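Long-range contact in urocanate hydratase (Paenibacillus sp. Soil724D2, PDB 7NED), which catalyses the hydration of thiourocanate, and probably of urocanate, with bound NAD+, in bacterial ergothioneine breakdown: residues Ile40-Leu45 with Gly120-Ala125. Sequence-based numbering, arbitrary orientation.
Sequences IVYAAL and GGLTAA. With URO ((2E)-3-(1H-imidazol-4-yl)acrylic acid), chain B; NAD (nicotinamide-adenine-dinucleotide), chain C.
Tyr42 reaches from the end of the short strand 40-42 into the loop Gly120-Ala125, where two successive backbone amides grip its phenolic oxygen. Thr123 N gives the straighter hydrogen bond to Tyr42 OH (3.0 Å, 169°), Leu122 N the more bent one (144°). The first torsion of Tyr42 (chi1 73°) sets CG between the backbone N and the carbonyl carbon, and OH at the far end of the ring meets the loop; Tyr129 stacks on the ring, and Ala124 N and an NAD phosphate oxygen, O1N, lie at its edge.

Apolar packing adds a second kind of contact: Ala124 CB touches Val41 CB at 3.7 Å and also Tyr42 CE1 at 3.8 Å.

Ligand bonds extend both segments into the active site. Ala43 N donates to NAD O1N (2.9 Å), and Thr123 OG1 donates to the urocanate carboxylate oxygen OAB (2.5 Å); urocanate is also hydrogen-bonded to Arg352. Leu122 CG lies 3.4 Å from the imidazole carbon CAE; an alanine here would probably open a gap beside that ring and let it shift.

Two N-H donors on one phenolic oxygen hold it in place, while the Ala43-NAD and Thr123-urocanate bonds couple the cofactor-binding segment to the substrate pocket.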
loop_
_atom_site.group_PDB
_atom_site.type_symbol
_atom_site.label_atom_id
_atom_site.label_comp_id
_atom_site.label_asym_id
_atom_site.label_seq_id
_atom_site.Cartn_x
_atom_site.Cartn_y
_atom_site.Cartn_z
ATOM N N ILE A 40 9.232 16.983 -14.602
ATOM C CA ILE A 40 9.841 16.854 -13.274
ATOM C C ILE A 40 9.441 18.056 -12.431
ATOM O O ILE A 40 9.696 19.208 -12.805
ATOM C CB ILE A 40 11.367 16.719 -13.361
ATOM C CG1 ILE A 40 11.745 15.382 -14.017
ATOM C CG2 ILE A 40 11.986 16.819 -11.981
ATOM C CD1 ILE A 40 13.231 15.277 -14.317
ATOM N N VAL A 41 8.790 17.800 -11.297
ATOM C CA VAL A 41 8.358 18.897 -10.432
ATOM C C VAL A 41 9.459 19.300 -9.447
ATOM O O VAL A 41 9.779 20.487 -9.303
ATOM C CB VAL A 41 7.046 18.514 -9.710
ATOM C CG1 VAL A 41 6.569 19.664 -8.801
ATOM C CG2 VAL A 41 5.967 18.130 -10.745
ATOM N N TYR A 42 10.084 18.334 -8.774
ATOM C CA TYR A 42 11.086 18.657 -7.771
ATOM C C TYR A 42 11.847 17.379 -7.427
ATOM O O TYR A 42 11.579 16.296 -7.982
ATOM C CB TYR A 42 10.417 19.317 -6.556
ATOM C CG TYR A 42 9.615 18.387 -5.675
ATOM C CD1 TYR A 42 8.360 17.957 -6.040
ATOM C CD2 TYR A 42 10.138 17.939 -4.473
ATOM C CE1 TYR A 42 7.603 17.103 -5.202
ATOM C CE2 TYR A 42 9.424 17.085 -3.649
ATOM C CZ TYR A 42 8.142 16.675 -4.034
ATOM O OH TYR A 42 7.418 15.857 -3.212
ATOM N N ALA A 43 12.822 17.506 -6.529
ATOM C CA ALA A 43 13.531 16.331 -5.994
ATOM C C ALA A 43 14.147 15.481 -7.107
ATOM O O ALA A 43 14.180 14.240 -7.040
ATOM C CB ALA A 43 12.611 15.492 -5.122
ATOM N N ALA A 44 14.606 16.152 -8.159
ATOM C CA ALA A 44 15.458 15.586 -9.207
ATOM C C ALA A 44 14.689 14.738 -10.207
ATOM O O ALA A 44 14.932 14.814 -11.421
ATOM C CB ALA A 44 16.596 14.749 -8.613
ATOM N N LEU A 45 13.774 13.898 -9.723
ATOM C CA LEU A 45 13.045 13.060 -10.671
ATOM C C LEU A 45 11.606 12.789 -10.228
ATOM O O LEU A 45 10.993 11.833 -10.717
ATOM C CB LEU A 45 13.817 11.761 -10.905
ATOM C CG LEU A 45 13.821 10.749 -9.758
ATOM C CD1 LEU A 45 14.300 9.370 -10.305
ATOM C CD2 LEU A 45 14.716 11.196 -8.560
ATOM N N GLY A 120 6.769 9.453 -8.008
ATOM C CA GLY A 120 5.873 10.588 -7.886
ATOM C C GLY A 120 6.269 11.626 -6.858
ATOM O O GLY A 120 5.484 12.549 -6.603
ATOM N N GLY A 121 7.465 11.527 -6.283
ATOM C CA GLY A 121 7.772 12.332 -5.120
ATOM C C GLY A 121 6.744 12.093 -4.027
ATOM O O GLY A 121 6.152 11.006 -3.903
ATOM N N LEU A 122 6.562 13.107 -3.175
ATOM C CA LEU A 122 5.393 13.101 -2.318
ATOM C C LEU A 122 4.246 13.836 -2.992
ATOM O O LEU A 122 3.172 13.259 -3.212
ATOM C CB LEU A 122 5.717 13.738 -0.948
ATOM C CG LEU A 122 6.846 13.066 -0.182
ATOM C CD1 LEU A 122 6.993 13.611 1.241
ATOM C CD2 LEU A 122 6.619 11.561 -0.159
ATOM N N THR A 123 4.482 15.075 -3.425
ATOM C CA THR A 123 3.384 15.877 -3.938
ATOM C C THR A 123 3.443 16.105 -5.448
ATOM O O THR A 123 2.609 16.852 -5.964
ATOM C CB THR A 123 3.358 17.217 -3.227
ATOM O OG1 THR A 123 4.640 17.826 -3.394
ATOM C CG2 THR A 123 3.041 17.038 -1.734
ATOM N N ALA A 124 4.392 15.502 -6.168
ATOM C CA ALA A 124 4.501 15.773 -7.608
ATOM C C ALA A 124 3.393 15.065 -8.384
ATOM O O ALA A 124 2.606 15.701 -9.097
ATOM C CB ALA A 124 5.871 15.340 -8.140
ATOM N N ALA A 125 3.320 13.740 -8.267
ATOM C CA ALA A 125 2.369 13.020 -9.113
ATOM C C ALA A 125 0.936 13.177 -8.650
ATOM O O ALA A 125 0.017 12.830 -9.408
ATOM C CB ALA A 125 2.717 11.548 -9.185
HETATM O OAA URO B . 5.897 20.312 0.149
HETATM C CAI URO B . 5.941 19.548 -0.905
HETATM O OAB URO B . 5.290 19.733 -1.856
HETATM C CAC URO B . 6.820 18.368 -0.906
HETATM C CAD URO B . 7.550 18.100 0.145
HETATM C CAJ URO B . 8.334 16.935 -0.035
HETATM C CAF URO B . 9.405 16.522 0.699
HETATM N NAH URO B . 10.015 15.446 0.111
HETATM C CAE URO B . 9.305 15.209 -0.969
HETATM N NAG URO B . 8.281 16.081 -1.105
HETATM P PA NAD C . 16.079 19.409 -6.294
HETATM O O1A NAD C . 16.790 18.253 -6.992
HETATM O O2A NAD C . 15.170 20.379 -6.933
HETATM O O5B NAD C . 17.383 20.401 -5.860
HETATM C C5B NAD C . 18.474 19.727 -5.375
HETATM C C4B NAD C . 19.626 20.834 -5.358
HETATM O O4B NAD C . 20.856 20.328 -4.921
HETATM C C3B NAD C . 19.774 21.222 -6.865
HETATM O O3B NAD C . 19.727 22.581 -7.003
HETATM C C2B NAD C . 21.191 20.671 -7.216
HETATM O O2B NAD C . 21.904 21.501 -8.059
HETATM C C1B NAD C . 21.851 20.809 -5.847
HETATM N N9A NAD C . 22.989 19.915 -5.626
HETATM C C8A NAD C . 23.170 18.595 -6.025
HETATM N N7A NAD C . 24.322 18.096 -5.654
HETATM C C5A NAD C . 24.935 19.124 -4.948
HETATM C C6A NAD C . 26.188 19.228 -4.305
HETATM N N6A NAD C . 27.051 18.189 -4.267
HETATM N N1A NAD C . 26.535 20.388 -3.680
HETATM C C2A NAD C . 25.641 21.404 -3.777
HETATM N N3A NAD C . 24.427 21.452 -4.349
HETATM C C4A NAD C . 24.107 20.279 -4.937
HETATM O O3 NAD C . 15.653 18.675 -4.977
HETATM P PN NAD C . 14.612 19.361 -3.983
HETATM O O1N NAD C . 13.142 19.353 -4.284
HETATM O O2N NAD C . 15.282 20.591 -3.406
HETATM O O5D NAD C . 14.633 18.321 -2.609
HETATM C C5D NAD C . 15.948 18.134 -2.056
HETATM C C4D NAD C . 15.869 17.091 -0.974
HETATM O O4D NAD C . 14.807 17.361 -0.079
HETATM C C3D NAD C . 15.409 15.767 -1.779
HETATM O O3D NAD C . 16.120 14.620 -1.328
HETATM C C2D NAD C . 13.891 15.610 -1.402
HETATM O O2D NAD C . 13.441 14.325 -1.258
HETATM C C1D NAD C . 14.176 16.110 0.050
HETATM N N1N NAD C . 13.034 16.248 0.964
HETATM C C2N NAD C . 12.539 15.011 1.326
HETATM C C3N NAD C . 11.503 14.896 2.239
HETATM C C7N NAD C . 10.988 13.477 2.521
HETATM O O7N NAD C . 10.431 13.142 3.566
HETATM N N7N NAD C . 11.104 12.549 1.500
HETATM C C4N NAD C . 11.009 16.088 2.785
HETATM C C5N NAD C . 11.552 17.314 2.403
HETATM C C6N NAD C . 12.609 17.391 1.479
#